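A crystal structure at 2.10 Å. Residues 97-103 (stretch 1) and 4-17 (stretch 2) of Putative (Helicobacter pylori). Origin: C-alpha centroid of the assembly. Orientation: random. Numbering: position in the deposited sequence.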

ATOM      1  N   GLU A  97       6.836  24.425   3.214  1.00 64.42           N
ATOM      2  CA  GLU A  97       5.899  23.529   3.892  1.00 60.07           C
ATOM      3  C   GLU A  97       5.508  22.321   3.045  1.00 53.74           C
ATOM      4  O   GLU A  97       5.109  22.450   1.890  1.00 54.91           O
ATOM      5  CB  GLU A  97       4.645  24.287   4.362  1.00 58.55           C
ATOM      6  CG  GLU A  97       3.685  23.445   5.215  1.00 55.25           C
ATOM      7  CD  GLU A  97       2.649  24.283   5.964  1.00 58.98           C
ATOM      8  OE1 GLU A  97       2.934  24.706   7.110  1.00 55.97           O
ATOM      9  OE2 GLU A  97       1.543  24.501   5.412  1.00 57.84           O
ATOM     10  N   GLN A  98       5.631  21.143   3.640  1.00 47.02           N
ATOM     11  CA  GLN A  98       5.250  19.908   2.974  1.00 43.55           C
ATOM     12  C   GLN A  98       4.038  19.350   3.690  1.00 39.24           C
ATOM     13  O   GLN A  98       3.750  19.730   4.834  1.00 35.25           O
ATOM     14  CB  GLN A  98       6.386  18.885   3.055  1.00 43.67           C
ATOM     15  CG  GLN A  98       7.729  19.367   2.498  1.00 47.78           C
ATOM     16  CD  GLN A  98       7.606  19.933   1.098  1.00 51.18           C
ATOM     17  OE1 GLN A  98       7.963  21.087   0.853  1.00 57.17           O
ATOM     18  NE2 GLN A  98       7.102  19.127   0.170  1.00 50.31           N
ATOM     19  N   THR A  99       3.337  18.440   3.024  1.00 40.67           N
ATOM     20  CA  THR A  99       2.166  17.815   3.617  1.00 40.56           C
ATOM     21  C   THR A  99       2.310  16.289   3.660  1.00 40.18           C
ATOM     22  O   THR A  99       2.654  15.663   2.648  1.00 40.60           O
ATOM     23  CB  THR A  99       0.884  18.188   2.837  1.00 43.32           C
ATOM     24  OG1 THR A  99       0.684  19.612   2.895  1.00 51.10           O
ATOM     25  CG2 THR A  99      -0.341  17.474   3.431  1.00 44.39           C
ATOM     26  N   LEU A 100       2.058  15.711   4.835  1.00 33.90           N
ATOM     27  CA  LEU A 100       1.878  14.269   4.976  1.00 35.45           C
ATOM     28  C   LEU A 100       0.408  13.975   5.244  1.00 31.48           C
ATOM     29  O   LEU A 100      -0.149  14.420   6.256  1.00 32.60           O
ATOM     30  CB  LEU A 100       2.727  13.709   6.123  1.00 29.94           C
ATOM     31  CG  LEU A 100       2.450  12.243   6.489  1.00 28.36           C
ATOM     32  CD1 LEU A 100       2.682  11.362   5.281  1.00 33.85           C
ATOM     33  CD2 LEU A 100       3.342  11.790   7.633  1.00 30.90           C
ATOM     34  N   LYS A 101      -0.229  13.239   4.338  1.00 30.83           N
ATOM     35  CA  LYS A 101      -1.613  12.831   4.541  1.00 29.51           C
ATOM     36  C   LYS A 101      -1.674  11.558   5.378  1.00 32.98           C
ATOM     37  O   LYS A 101      -0.984  10.571   5.085  1.00 29.39           O
ATOM     38  CB  LYS A 101      -2.344  12.625   3.204  1.00 36.30           C
ATOM     39  CG  LYS A 101      -3.770  12.064   3.401  1.00 40.45           C
ATOM     40  CD  LYS A 101      -4.687  12.296   2.192  1.00 47.93           C
ATOM     41  CE  LYS A 101      -4.295  11.474   0.969  1.00 54.14           C
ATOM     42  NZ  LYS A 101      -5.315  11.613  -0.124  1.00 57.85           N
ATOM     43  N   LEU A 102      -2.490  11.579   6.429  1.00 26.46           N
ATOM     44  CA  LEU A 102      -2.627  10.417   7.308  1.00 31.28           C
ATOM     45  C   LEU A 102      -4.103  10.086   7.424  1.00 30.76           C
ATOM     46  O   LEU A 102      -4.904  10.914   7.862  1.00 30.19           O
ATOM     47  CB  LEU A 102      -2.031  10.714   8.688  1.00 26.32           C
ATOM     48  CG  LEU A 102      -1.714   9.565   9.644  1.00 31.21           C
ATOM     49  CD1 LEU A 102      -0.758  10.060  10.708  1.00 35.09           C
ATOM     50  CD2 LEU A 102      -2.976   9.017  10.304  1.00 29.99           C
ATOM     51  N   GLU A 103      -4.464   8.876   7.017  1.00 27.64           N
ATOM     52  CA  GLU A 103      -5.850   8.439   7.074  1.00 28.22           C
ATOM     53  C   GLU A 103      -6.036   7.189   7.912  1.00 33.05           C
ATOM     54  O   GLU A 103      -5.189   6.278   7.910  1.00 30.76           O
ATOM     55  CB  GLU A 103      -6.377   8.178   5.671  1.00 29.65           C
ATOM     56  CG  GLU A 103      -6.586   9.431   4.839  1.00 42.37           C
ATOM     57  CD  GLU A 103      -7.707   9.236   3.833  1.00 47.44           C
ATOM     58  OE1 GLU A 103      -8.664   8.471   4.147  1.00 49.48           O
ATOM     59  OE2 GLU A 103      -7.624   9.832   2.734  1.00 49.00           O
TER
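Stretch 2 4-17: EQALNHEKLMRAIV

A helix laid across a β-strand commonly packs through side chains that alternate on the strand and recur every three or four residues on the helix, and this pair illustrates the principle. Residues 4-17 are helical throughout, their backbone held by i to i+4 hydrogen bonds such as Met13 N to His9 O at 2.9 Å. The helix runs in broadly the same direction as strand 98-103, with a crossing angle of -36° and a closest axial approach of 10.2 Å; Leu100 and His9 bring their CA atoms to 7.8 Å.

Apolar packing centres on Leu100, the most extensively covered residue of the contact. Its CD2 lies 3.6 Å from Ile16 CD1 and 4.0 Å from Leu12 CD2, while its CD1 lies 3.9 Å from CG of selenomethionine Met13. Further along, Leu102 CD1 meets Ile16 CG2 at 4.3 Å. Gln98, Leu100 and Leu102 all point toward the helix, whereas Thr99 and Lys101 point away, as strand alternation requires.

His9 leaves its backbone sideways, yet its ring reaches the strand: CE1 stands 3.7 Å from both Leu100 CD1 and Thr99 O. Its two ring nitrogens are hydrogen-bonded elsewhere in the structure. At the N-terminal end of the helix, the polar side chains of Gln5 and Gln98 adjoin one another.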

ATOM      1  N   GLU A   4      16.257  14.575  -1.470  1.00 58.43           N
ATOM      2  CA  GLU A   4      16.422  14.960  -0.065  1.00 60.50           C
ATOM      3  C   GLU A   4      15.061  15.254   0.563  1.00 56.49           C
ATOM      4  O   GLU A   4      14.815  14.967   1.742  1.00 51.74           O
ATOM      5  CB  GLU A   4      17.346  16.177   0.050  1.00 63.73           C
ATOM      6  CG  GLU A   4      17.600  16.669   1.480  1.00 68.58           C
ATOM      7  CD  GLU A   4      18.941  17.394   1.635  1.00 75.71           C
ATOM      8  OE1 GLU A   4      19.939  16.952   1.021  1.00 76.63           O
ATOM      9  OE2 GLU A   4      19.003  18.403   2.375  1.00 76.03           O
ATOM     10  N   GLN A   5      14.180  15.830  -0.247  1.00 58.36           N
ATOM     11  CA  GLN A   5      12.806  16.081   0.148  1.00 57.86           C
ATOM     12  C   GLN A   5      12.107  14.749   0.471  1.00 55.04           C
ATOM     13  O   GLN A   5      11.453  14.613   1.504  1.00 48.35           O
ATOM     14  CB  GLN A   5      12.088  16.825  -0.981  1.00 59.84           C
ATOM     15  CG  GLN A   5      10.580  16.952  -0.804  1.00 64.57           C
ATOM     16  CD  GLN A   5       9.888  17.523  -2.038  1.00 72.82           C
ATOM     17  OE1 GLN A   5      10.476  18.302  -2.797  1.00 79.26           O
ATOM     18  NE2 GLN A   5       8.631  17.134  -2.246  1.00 72.53           N
ATOM     19  N   ALA A   6      12.267  13.765  -0.411  1.00 38.79           N
ATOM     20  CA  ALA A   6      11.704  12.439  -0.186  1.00 39.60           C
ATOM     21  C   ALA A   6      12.301  11.791   1.068  1.00 39.95           C
ATOM     22  O   ALA A   6      11.580  11.146   1.847  1.00 33.22           O
ATOM     23  CB  ALA A   6      11.924  11.552  -1.412  1.00 40.71           C
ATOM     24  N   LEU A   7      13.611  11.962   1.262  1.00 46.14           N
ATOM     25  CA  LEU A   7      14.306  11.379   2.416  1.00 44.51           C
ATOM     26  C   LEU A   7      13.759  11.891   3.747  1.00 44.01           C
ATOM     27  O   LEU A   7      13.592  11.126   4.699  1.00 43.14           O
ATOM     28  CB  LEU A   7      15.812  11.666   2.356  1.00 50.16           C
ATOM     29  CG  LEU A   7      16.704  10.912   1.360  1.00 59.37           C
ATOM     30  CD1 LEU A   7      18.177  11.226   1.638  1.00 60.35           C
ATOM     31  CD2 LEU A   7      16.459   9.404   1.410  1.00 51.71           C
ATOM     32  N   ASN A   8      13.510  13.192   3.837  1.00 40.54           N
ATOM     33  CA  ASN A   8      12.950  13.721   5.071  1.00 39.94           C
ATOM     34  C   ASN A   8      11.509  13.253   5.260  1.00 36.29           C
ATOM     35  O   ASN A   8      11.091  12.956   6.379  1.00 38.67           O
ATOM     36  CB  ASN A   8      13.078  15.240   5.114  1.00 44.64           C
ATOM     37  CG  ASN A   8      14.493  15.677   5.443  1.00 48.25           C
ATOM     38  OD1 ASN A   8      15.124  15.116   6.340  1.00 48.35           O
ATOM     39  ND2 ASN A   8      15.010  16.646   4.698  1.00 50.54           N
ATOM     40  N   HIS A   9      10.773  13.149   4.157  1.00 36.53           N
ATOM     41  CA  HIS A   9       9.414  12.618   4.189  1.00 38.60           C
ATOM     42  C   HIS A   9       9.391  11.183   4.733  1.00 37.77           C
ATOM     43  O   HIS A   9       8.607  10.859   5.634  1.00 34.93           O
ATOM     44  CB  HIS A   9       8.800  12.659   2.792  1.00 37.20           C
ATOM     45  CG  HIS A   9       7.314  12.456   2.775  1.00 36.90           C
ATOM     46  ND1 HIS A   9       6.430  13.401   3.261  1.00 36.59           N
ATOM     47  CD2 HIS A   9       6.556  11.433   2.314  1.00 37.70           C
ATOM     48  CE1 HIS A   9       5.194  12.961   3.106  1.00 36.49           C
ATOM     49  NE2 HIS A   9       5.238  11.770   2.535  1.00 36.62           N
ATOM     50  N   GLU A  10      10.249  10.322   4.188  1.00 36.55           N
ATOM     51  CA  GLU A  10      10.327   8.938   4.671  1.00 34.37           C
ATOM     52  C   GLU A  10      10.683   8.884   6.150  1.00 33.26           C
ATOM     53  O   GLU A  10      10.150   8.069   6.908  1.00 33.27           O
ATOM     54  CB  GLU A  10      11.351   8.127   3.863  1.00 36.72           C
ATOM     55  CG  GLU A  10      11.448   6.665   4.346  1.00 42.81           C
ATOM     56  CD  GLU A  10      12.297   5.751   3.461  1.00 45.48           C
ATOM     57  OE1 GLU A  10      12.718   6.168   2.357  1.00 48.24           O
ATOM     58  OE2 GLU A  10      12.528   4.590   3.879  1.00 53.03           O
ATOM     59  N   LYS A  11      11.596   9.751   6.566  1.00 37.94           N
ATOM     60  CA  LYS A  11      12.026   9.781   7.961  1.00 40.44           C
ATOM     61  C   LYS A  11      10.867  10.139   8.894  1.00 38.24           C
ATOM     62  O   LYS A  11      10.714   9.552   9.973  1.00 36.59           O
ATOM     63  CB  LYS A  11      13.161  10.788   8.119  1.00 42.28           C
ATOM     64  CG  LYS A  11      13.620  11.018   9.550  1.00 47.82           C
ATOM     65  CD  LYS A  11      14.618  12.181   9.564  1.00 54.45           C
ATOM     66  CE  LYS A  11      15.309  12.353  10.909  1.00 62.85           C
ATOM     67  NZ  LYS A  11      16.262  13.517  10.885  1.00 65.66           N
ATOM     68  N   LEU A  12      10.040  11.097   8.477  1.00 31.53           N
ATOM     69  CA  LEU A  12       8.883  11.458   9.286  1.00 32.96           C
ATOM     70  C   LEU A  12       7.877  10.329   9.301  1.00 29.65           C
ATOM     71  O   LEU A  12       7.348   9.996  10.352  1.00 29.42           O
ATOM     72  CB  LEU A  12       8.226  12.738   8.766  1.00 33.50           C
ATOM     73  CG  LEU A  12       6.867  13.127   9.357  1.00 32.08           C
ATOM     74  CD1 LEU A  12       6.934  13.422  10.848  1.00 30.04           C
ATOM     75  CD2 LEU A  12       6.329  14.337   8.593  1.00 33.27           C
HETATM   76  N   MSE A  13       7.616   9.728   8.139  1.00 30.29           N
HETATM   77  CA  MSE A  13       6.668   8.616   8.087  1.00 31.03           C
HETATM   78  C   MSE A  13       7.078   7.467   9.004  1.00 31.04           C
HETATM   79  O   MSE A  13       6.252   6.959   9.772  1.00 32.24           O
HETATM   80  CB  MSE A  13       6.493   8.116   6.656  1.00 31.36           C
HETATM   81  CG  MSE A  13       5.828   9.124   5.720  1.00 30.16           C
HETATM   82 SE   MSE A  13       5.288   8.164   4.062  1.00 38.23          SE
HETATM   83  CE  MSE A  13       7.033   7.572   3.422  1.00 33.71           C
ATOM     84  N   ARG A  14       8.353   7.075   8.948  1.00 36.64           N
ATOM     85  CA  ARG A  14       8.861   5.975   9.787  1.00 40.87           C
ATOM     86  C   ARG A  14       8.726   6.239  11.282  1.00 36.38           C
ATOM     87  O   ARG A  14       8.308   5.361  12.031  1.00 38.91           O
ATOM     88  CB  ARG A  14      10.338   5.689   9.480  1.00 42.69           C
ATOM     89  CG  ARG A  14      10.588   4.978   8.154  1.00 43.91           C
ATOM     90  CD  ARG A  14      12.030   4.439   8.085  1.00 51.67           C
ATOM     91  NE  ARG A  14      12.209   3.589   6.912  1.00 54.10           N
ATOM     92  CZ  ARG A  14      11.943   2.284   6.889  1.00 50.11           C
ATOM     93  NH1 ARG A  14      11.491   1.672   7.983  1.00 53.86           N
ATOM     94  NH2 ARG A  14      12.123   1.588   5.771  1.00 52.01           N
ATOM     95  N   ALA A  15       9.102   7.441  11.711  1.00 33.65           N
ATOM     96  CA  ALA A  15       9.014   7.803  13.123  1.00 35.18           C
ATOM     97  C   ALA A  15       7.572   7.676  13.597  1.00 36.30           C
ATOM     98  O   ALA A  15       7.287   7.138  14.683  1.00 35.54           O
ATOM     99  CB  ALA A  15       9.506   9.214  13.331  1.00 35.21           C
ATOM    100  N   ILE A  16       6.651   8.162  12.772  1.00 34.01           N
ATOM    101  CA  ILE A  16       5.245   8.085  13.132  1.00 33.81           C
ATOM    102  C   ILE A  16       4.817   6.638  13.303  1.00 31.75           C
ATOM    103  O   ILE A  16       4.285   6.266  14.356  1.00 32.46           O
ATOM    104  CB  ILE A  16       4.350   8.798  12.081  1.00 33.79           C
ATOM    105  CG1 ILE A  16       4.483  10.312  12.244  1.00 32.82           C
ATOM    106  CG2 ILE A  16       2.908   8.395  12.237  1.00 29.14           C
ATOM    107  CD1 ILE A  16       3.905  11.105  11.073  1.00 31.88           C
ATOM    108  N   VAL A  17       5.041   5.813  12.283  1.00 26.39           N
ATOM    109  CA  VAL A  17       4.588   4.418  12.358  1.00 28.85           C
ATOM    110  C   VAL A  17       5.247   3.671  13.533  1.00 29.76           C
ATOM    111  O   VAL A  17       4.580   2.929  14.259  1.00 30.31           O
ATOM    112  CB  VAL A  17       4.813   3.670  11.022  1.00 32.37           C
ATOM    113  CG1 VAL A  17       4.284   2.242  11.109  1.00 28.80           C
ATOM    114  CG2 VAL A  17       4.119   4.430   9.867  1.00 24.15           C
TER